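Local coordinates for HTH-type dhaKLM operon transcriptional activator DhaS (Lactococcus lactis, PDB 2IU5), which activates transcription of the dhaKLM operon in complex with DhaQ upon activation by dihydroxyacetone, binding an inverted repeat that partly overlaps the -35 sequence of its promoter, at residues K16-A21 against Q48-Y53; K124-Q129 against S143-Y148; K23-S28 against S37-T42. The protein carries 1 engineered substitution. All coordinates share one frame; numbering follows the deposited sequence.

Interaction 1 (K16-A21 against Q48-Y53); sequences KIIAKA and QTFYNY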
# COMPACT_ATOMS: atom_id res chain seq x y z
N LYS A 16 3.86 -30.96 4.79
CA LYS A 16 4.56 -30.02 5.66
C LYS A 16 6.06 -30.29 5.67
O LYS A 16 6.86 -29.35 5.73
CB LYS A 16 3.96 -30.02 7.07
CG LYS A 16 2.66 -29.25 7.10
CD LYS A 16 2.04 -29.19 8.49
CE LYS A 16 1.64 -27.74 8.75
NZ LYS A 16 1.38 -27.38 10.17
N ILE A 17 6.43 -31.57 5.63
CA ILE A 17 7.85 -31.96 5.58
C ILE A 17 8.49 -31.48 4.28
O ILE A 17 9.60 -30.92 4.28
CB ILE A 17 7.99 -33.47 5.79
CG1 ILE A 17 7.53 -33.87 7.19
CG2 ILE A 17 9.43 -33.92 5.53
CD1 ILE A 17 7.44 -35.37 7.33
N ILE A 18 7.79 -31.71 3.17
CA ILE A 18 8.30 -31.29 1.86
C ILE A 18 8.43 -29.77 1.83
O ILE A 18 9.44 -29.23 1.40
CB ILE A 18 7.36 -31.79 0.76
CG1 ILE A 18 7.42 -33.31 0.66
CG2 ILE A 18 7.75 -31.18 -0.57
CD1 ILE A 18 6.28 -33.87 -0.21
N ALA A 19 7.40 -29.05 2.29
CA ALA A 19 7.47 -27.59 2.32
C ALA A 19 8.61 -27.04 3.18
O ALA A 19 9.31 -26.07 2.81
CB ALA A 19 6.13 -27.03 2.84
N LYS A 20 8.81 -27.64 4.34
CA LYS A 20 9.91 -27.23 5.21
C LYS A 20 11.26 -27.40 4.51
O LYS A 20 12.12 -26.52 4.58
CB LYS A 20 9.89 -27.99 6.54
CG LYS A 20 10.90 -27.50 7.55
CD LYS A 20 10.76 -25.98 7.74
CE LYS A 20 11.49 -25.47 8.99
NZ LYS A 20 12.96 -25.42 8.75
N ALA A 21 11.42 -28.54 3.85
CA ALA A 21 12.62 -28.78 3.06
C ALA A 21 12.85 -27.69 2.01
O ALA A 21 13.97 -27.15 1.88
CB ALA A 21 12.55 -30.15 2.42
N GLN A 48 9.73 -39.96 -5.67
CA GLN A 48 8.46 -40.12 -6.35
C GLN A 48 7.27 -39.69 -5.47
O GLN A 48 6.21 -39.31 -5.97
CB GLN A 48 8.30 -41.57 -6.80
CG GLN A 48 7.11 -41.81 -7.72
CD GLN A 48 7.17 -40.97 -8.98
OE1 GLN A 48 8.24 -40.78 -9.57
NE2 GLN A 48 6.01 -40.45 -9.40
N THR A 49 7.45 -39.74 -4.16
CA THR A 49 6.38 -39.39 -3.22
C THR A 49 5.94 -37.93 -3.42
O THR A 49 4.78 -37.60 -3.17
CB THR A 49 6.83 -39.63 -1.76
OG1 THR A 49 7.10 -41.03 -1.58
CG2 THR A 49 5.77 -39.22 -0.78
N PHE A 50 6.84 -37.07 -3.87
CA PHE A 50 6.51 -35.66 -4.10
C PHE A 50 5.27 -35.58 -4.96
O PHE A 50 4.41 -34.73 -4.74
CB PHE A 50 7.68 -34.99 -4.80
CG PHE A 50 7.50 -33.52 -5.14
CD1 PHE A 50 7.91 -32.53 -4.24
CD2 PHE A 50 6.93 -33.14 -6.35
CE1 PHE A 50 7.75 -31.18 -4.54
CE2 PHE A 50 6.78 -31.78 -6.65
CZ PHE A 50 7.18 -30.82 -5.76
N TYR A 51 5.17 -36.47 -5.94
CA TYR A 51 4.10 -36.39 -6.95
C TYR A 51 2.75 -36.91 -6.50
O TYR A 51 1.73 -36.83 -7.22
CB TYR A 51 4.62 -37.10 -8.21
CG TYR A 51 5.81 -36.32 -8.71
CD1 TYR A 51 5.63 -35.13 -9.41
CD2 TYR A 51 7.10 -36.76 -8.47
CE1 TYR A 51 6.72 -34.40 -9.87
CE2 TYR A 51 8.20 -36.03 -8.92
CZ TYR A 51 7.99 -34.86 -9.62
OH TYR A 51 9.07 -34.13 -10.07
N ASN A 52 2.70 -37.46 -5.29
CA ASN A 52 1.41 -37.74 -4.70
C ASN A 52 0.76 -36.43 -4.29
O ASN A 52 -0.44 -36.42 -4.01
CB ASN A 52 1.59 -38.64 -3.48
CG ASN A 52 1.80 -40.09 -3.86
OD1 ASN A 52 2.58 -40.80 -3.23
ND2 ASN A 52 1.10 -40.54 -4.89
N TYR A 53 1.53 -35.35 -4.26
CA TYR A 53 1.08 -34.10 -3.66
C TYR A 53 1.22 -32.86 -4.54
O TYR A 53 0.35 -31.99 -4.52
CB TYR A 53 1.79 -33.85 -2.34
CG TYR A 53 1.65 -35.00 -1.37
CD1 TYR A 53 0.45 -35.23 -0.71
CD2 TYR A 53 2.72 -35.86 -1.13
CE1 TYR A 53 0.32 -36.30 0.17
CE2 TYR A 53 2.60 -36.92 -0.24
CZ TYR A 53 1.41 -37.13 0.39
OH TYR A 53 1.31 -38.20 1.27
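Ile18, on helix 13-28, puts its two branches against two aromatic rings of 48-53, Phe50 and Tyr53. Its CB points at the opposing segment and divides there. The CG2 methyl lies on the Phe50 side, 3.9 Å from Phe50 CD1 and 4.0 Å from Phe50 CE1, approaching the ring obliquely near these two atoms. The other branch leaves with CG1 anti to the carbonyl carbon (chi1 -68°), and an extended chi2 of 168° carries CD1 outward to Tyr53, 4.2 Å from Tyr53 CD2. Phe50 does not aim its CB straight at the helix; its ring comes nearer because chi1 of 179° sets CG anti to the backbone N. On its far side the same ring meets Tyr51, Phe50 CD2 standing 3.7 Å above the centre of one Tyr51 face. No hydrogen bond spans the contact, which is wholly apolar. Segment 48-53 lies in the predicted helix-turn-helix motif, and Ile18 belongs to the core behind it. Helix 36-43 packs on Ile18 through Ile39 and Met40, helix 57-73 adds Leu60, and Val36 meets Phe50, while Tyr53 rests on Thr14 and Gln15 of helix 13-28.

Interaction 2 (K124-Q129 against S143-Y148); sequences KVIFDQ and SFICRY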
# COMPACT_ATOMS: atom_id res chain seq x y z
N LYS A 124 -9.69 -10.31 10.75
CA LYS A 124 -9.53 -11.00 12.05
C LYS A 124 -9.46 -10.03 13.24
O LYS A 124 -10.05 -10.30 14.30
CB LYS A 124 -8.26 -11.86 11.99
CG LYS A 124 -7.93 -12.65 13.27
CD LYS A 124 -9.02 -13.64 13.58
CE LYS A 124 -8.47 -14.83 14.36
NZ LYS A 124 -8.08 -14.39 15.73
N VAL A 125 -8.75 -8.92 13.08
CA VAL A 125 -8.72 -7.87 14.10
C VAL A 125 -10.12 -7.39 14.44
O VAL A 125 -10.53 -7.33 15.61
CB VAL A 125 -7.83 -6.69 13.61
CG1 VAL A 125 -7.90 -5.53 14.58
CG2 VAL A 125 -6.40 -7.16 13.45
N ILE A 126 -10.88 -7.05 13.40
CA ILE A 126 -12.26 -6.61 13.60
C ILE A 126 -13.10 -7.68 14.30
O ILE A 126 -13.77 -7.38 15.28
CB ILE A 126 -12.87 -6.25 12.24
CG1 ILE A 126 -12.12 -5.06 11.64
CG2 ILE A 126 -14.34 -5.95 12.40
CD1 ILE A 126 -12.27 -3.75 12.41
N PHE A 127 -13.06 -8.90 13.78
CA PHE A 127 -13.74 -10.11 14.32
C PHE A 127 -13.46 -10.20 15.82
O PHE A 127 -14.37 -10.33 16.61
CB PHE A 127 -13.13 -11.31 13.58
CG PHE A 127 -13.76 -12.67 13.82
CD1 PHE A 127 -15.04 -12.98 13.37
CD2 PHE A 127 -13.05 -13.66 14.49
CE1 PHE A 127 -15.59 -14.25 13.61
CE2 PHE A 127 -13.58 -14.91 14.73
CZ PHE A 127 -14.86 -15.21 14.28
N ASP A 128 -12.17 -10.15 16.18
CA ASP A 128 -11.79 -10.36 17.58
C ASP A 128 -12.22 -9.18 18.46
O ASP A 128 -12.66 -9.36 19.59
CB ASP A 128 -10.28 -10.54 17.73
CG ASP A 128 -9.78 -11.89 17.27
OD1 ASP A 128 -10.61 -12.77 16.92
OD2 ASP A 128 -8.54 -12.13 17.23
N GLN A 129 -12.09 -7.97 17.93
CA GLN A 129 -12.48 -6.80 18.71
C GLN A 129 -13.97 -6.83 19.03
O GLN A 129 -14.38 -6.48 20.13
CB GLN A 129 -12.08 -5.53 17.98
CG GLN A 129 -10.60 -5.22 17.99
CD GLN A 129 -9.95 -5.08 19.36
OE1 GLN A 129 -8.81 -5.53 19.53
NE2 GLN A 129 -10.65 -4.49 20.33
N SER A 143 -14.91 -1.63 6.60
CA SER A 143 -14.20 -1.90 5.35
C SER A 143 -13.05 -0.91 5.23
O SER A 143 -11.95 -1.28 4.89
CB SER A 143 -15.09 -1.78 4.12
OG SER A 143 -14.27 -1.86 2.96
N PHE A 144 -13.32 0.35 5.51
CA PHE A 144 -12.28 1.35 5.32
C PHE A 144 -11.11 1.12 6.25
O PHE A 144 -9.95 1.14 5.82
CB PHE A 144 -12.82 2.76 5.53
CG PHE A 144 -11.84 3.84 5.18
CD1 PHE A 144 -11.72 4.29 3.87
CD2 PHE A 144 -11.04 4.39 6.16
CE1 PHE A 144 -10.81 5.28 3.55
CE2 PHE A 144 -10.13 5.40 5.83
CZ PHE A 144 -10.03 5.83 4.53
N ILE A 145 -11.38 0.90 7.53
CA ILE A 145 -10.30 0.70 8.50
C ILE A 145 -9.45 -0.51 8.09
O ILE A 145 -8.20 -0.52 8.18
CB ILE A 145 -10.83 0.56 9.95
CG1 ILE A 145 -9.65 0.38 10.91
CG2 ILE A 145 -11.70 -0.66 10.06
CD1 ILE A 145 -9.98 0.84 12.31
N CYS A 146 -10.11 -1.57 7.62
CA CYS A 146 -9.37 -2.75 7.19
C CYS A 146 -8.50 -2.48 5.97
O CYS A 146 -7.33 -2.85 5.94
CB CYS A 146 -10.34 -3.90 6.89
SG CYS A 146 -11.13 -4.54 8.40
N ARG A 147 -9.07 -1.84 4.96
CA ARG A 147 -8.33 -1.63 3.73
C ARG A 147 -7.19 -0.64 3.95
O ARG A 147 -6.09 -0.80 3.42
CB ARG A 147 -9.26 -1.16 2.63
CG ARG A 147 -10.12 -2.33 2.16
CD ARG A 147 -10.95 -1.88 0.96
NE ARG A 147 -11.90 -0.87 1.38
CZ ARG A 147 -11.87 0.40 0.98
NH1 ARG A 147 -10.93 0.80 0.14
NH2 ARG A 147 -12.79 1.25 1.42
N TYR A 148 -7.47 0.38 4.75
CA TYR A 148 -6.47 1.41 5.06
C TYR A 148 -5.26 0.78 5.74
O TYR A 148 -4.12 0.93 5.28
CB TYR A 148 -7.09 2.45 5.98
CG TYR A 148 -6.29 3.71 6.31
CD1 TYR A 148 -6.47 4.87 5.59
CD2 TYR A 148 -5.37 3.71 7.36
CE1 TYR A 148 -5.75 6.02 5.89
CE2 TYR A 148 -4.63 4.85 7.69
CZ TYR A 148 -4.84 5.99 6.94
OH TYR A 148 -4.13 7.14 7.23
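Ile126 alone carries the side of 124-129 in this contact, meeting Ile145 and Cys146 of 143-148. Along 124-129, Lys124 comes first and bends back over its own helix: NZ forms a salt bridge with Asp128 OD2 at 2.8 Å, using the syn lone pair of that oxygen, with a weak second bond to Asp128 OD1 at 3.2 Å. Glu85 is a second salt-bridge partner of this ammonium, so its charge is probably balanced by two carboxylates. Ile126 then points at the facing helix. Its CG1 lies 3.4 Å from Cys146 SG, a tight approach, and a chi2 of -66° folds CD1 round to Ile145 CG2, 3.9 Å away, the two isoleucines meeting at a slant. Ile145 offers this methyl because its CG1 is anti to the backbone N (chi1 -179°), which leaves CG2 between N and the carbonyl carbon. Further on, Asp128 OD2 also accepts a hydrogen bond from the backbone N of Gly81, and the Gln129 amide bonds to Tyr80, Trp82 and Tyr135. On helix 139-163, Arg147 NE donates to Ser143 OG at 3.0 Å, close to the guanidinium plane and nearly straight at 168°. Tyr148 OH is hydrogen-bonded to Asn149 of the second subunit, whose Gln173 and Ala152 meet Phe144 and Tyr148. The helix therefore packs inward on helix 110-132 and outward on the dimer mate, an arrangement characteristic of the all-helical C-terminal domain of TetR-family regulators.

Interaction 3 (K23-S28 against S37-T42); sequences KDLMQS and SDIMQT
Leu25 of helix 13-28 reaches across to Asp38, Ile39 and Thr42 on helix 36-43, the helix that opens the predicted helix-turn-helix motif of this TetR-type DNA-binding domain. The two segments cross at 116°, their axes 10.2 Å apart at closest approach. Asp24, near the edge of the contact, is salt-bridged to Lys20. Deeper in, Ile39 packs on Phe22 and Leu60, linking this contact to the three-helix core. The apolar part of the contact is small: Leu25 CD1 packs 4.1 Å from Ile39 CG1 and 3.7 Å from Ile39 CA, so that it touches the helix backbone as well as a side chain. A chi1 of -68°, with CG anti to the carbonyl carbon, directs the isobutyl group of Leu25 at this surface. An alanine here is likely to leave a gap beside Ile39 and to take away the hydrocarbon packed on Thr42. The other close approaches mostly set carbon against oxygen and are van der Waals in kind. Leu25 CD1 lies 3.7 Å from Asp38 O, and Leu25 and Thr42 meet tip to tip, Thr42 OG1 lying 3.5 Å from Leu25 CD2 and 3.6 Å from Leu25 CD1.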
# COMPACT_ATOMS: atom_id res chain seq x y z
N LYS A 23 11.59 -24.63 1.97
CA LYS A 23 11.85 -23.33 2.63
C LYS A 23 13.30 -23.28 3.10
O LYS A 23 13.97 -22.25 2.99
CB LYS A 23 10.85 -23.07 3.76
CG LYS A 23 9.49 -22.69 3.20
CD LYS A 23 8.51 -22.22 4.28
CE LYS A 23 7.86 -23.39 4.95
NZ LYS A 23 6.97 -22.92 6.08
N ASP A 24 13.81 -24.39 3.64
CA ASP A 24 15.21 -24.50 4.02
C ASP A 24 16.17 -24.27 2.84
O ASP A 24 17.14 -23.51 2.96
CB ASP A 24 15.48 -25.84 4.71
CG ASP A 24 14.86 -25.93 6.11
OD1 ASP A 24 14.34 -24.91 6.63
OD2 ASP A 24 14.89 -27.04 6.69
N LEU A 25 15.91 -24.92 1.71
CA LEU A 25 16.77 -24.72 0.54
C LEU A 25 16.70 -23.29 0.00
O LEU A 25 17.70 -22.76 -0.49
CB LEU A 25 16.39 -25.74 -0.54
CG LEU A 25 16.74 -27.18 -0.14
CD1 LEU A 25 15.89 -28.17 -0.91
CD2 LEU A 25 18.22 -27.50 -0.34
N MET A 26 15.53 -22.66 0.11
CA MET A 26 15.37 -21.26 -0.38
C MET A 26 16.14 -20.25 0.46
O MET A 26 16.35 -19.12 0.06
CB MET A 26 13.88 -20.87 -0.40
CG MET A 26 13.08 -21.53 -1.50
SD MET A 26 13.35 -20.69 -3.07
CE MET A 26 12.21 -19.29 -2.97
N GLN A 27 16.59 -20.65 1.65
CA GLN A 27 17.44 -19.76 2.41
C GLN A 27 18.78 -19.53 1.72
O GLN A 27 19.38 -18.45 1.84
CB GLN A 27 17.62 -20.32 3.83
CG GLN A 27 18.60 -19.58 4.72
CD GLN A 27 18.04 -18.27 5.22
OE1 GLN A 27 16.83 -18.11 5.35
NE2 GLN A 27 18.91 -17.32 5.50
N SER A 28 19.26 -20.55 1.01
CA SER A 28 20.67 -20.54 0.61
C SER A 28 20.90 -20.90 -0.85
O SER A 28 22.06 -20.96 -1.28
CB SER A 28 21.47 -21.50 1.51
OG SER A 28 20.95 -22.82 1.40
N SER A 37 14.28 -33.20 -7.01
CA SER A 37 15.25 -34.11 -6.42
C SER A 37 15.90 -33.49 -5.17
O SER A 37 16.02 -34.16 -4.15
CB SER A 37 16.30 -34.46 -7.46
OG SER A 37 15.66 -35.09 -8.56
N ASP A 38 16.31 -32.21 -5.25
CA ASP A 38 16.96 -31.55 -4.11
C ASP A 38 16.00 -31.48 -2.92
O ASP A 38 16.38 -31.77 -1.78
CB ASP A 38 17.39 -30.11 -4.45
CG ASP A 38 18.49 -30.02 -5.47
OD1 ASP A 38 19.31 -30.98 -5.55
OD2 ASP A 38 18.56 -28.99 -6.20
N ILE A 39 14.75 -31.09 -3.19
CA ILE A 39 13.75 -30.96 -2.12
C ILE A 39 13.59 -32.27 -1.38
O ILE A 39 13.57 -32.31 -0.15
CB ILE A 39 12.41 -30.49 -2.69
CG1 ILE A 39 12.56 -29.05 -3.17
CG2 ILE A 39 11.30 -30.53 -1.62
CD1 ILE A 39 11.40 -28.60 -4.09
N MET A 40 13.47 -33.35 -2.14
CA MET A 40 13.19 -34.65 -1.54
C MET A 40 14.41 -35.28 -0.87
O MET A 40 14.26 -35.98 0.14
CB MET A 40 12.52 -35.60 -2.55
CG MET A 40 11.20 -35.02 -3.10
SD MET A 40 9.98 -34.65 -1.81
CE MET A 40 9.43 -36.30 -1.40
N GLN A 41 15.60 -35.05 -1.40
CA GLN A 41 16.83 -35.35 -0.67
C GLN A 41 16.86 -34.67 0.69
O GLN A 41 17.17 -35.29 1.71
CB GLN A 41 18.04 -34.92 -1.50
CG GLN A 41 18.27 -35.88 -2.63
CD GLN A 41 19.34 -35.41 -3.58
OE1 GLN A 41 19.89 -34.32 -3.41
NE2 GLN A 41 19.64 -36.22 -4.58
N THR A 42 16.54 -33.37 0.71
CA THR A 42 16.58 -32.62 1.95
C THR A 42 15.48 -33.11 2.92
O THR A 42 15.69 -33.19 4.13
CB THR A 42 16.44 -31.12 1.66
OG1 THR A 42 17.59 -30.70 0.92
CG2 THR A 42 16.39 -30.28 2.92

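Interactions 1 and 3 both use helix 13-28 and lie in the DNA-binding domain, their centres 11 Å apart, with 3 nested inside the chain loop that 1 closes. They touch directly, Ala21 CB lying 3.5 Å from Ile39 O. Interaction 1 is mainly buried and aromatic-aliphatic; interaction 3 is only partly buried, with one leucine spread over backbone, threonine and isoleucine near the surface. Interaction 2 stands apart, its centre 35 Å from that of interaction 1 and on the opposite side of the chain's centre. All its touching residues are buried, and a sulfur joins the aliphatic packing beside a dimer interface, while the second subunit touches neither of the other contacts.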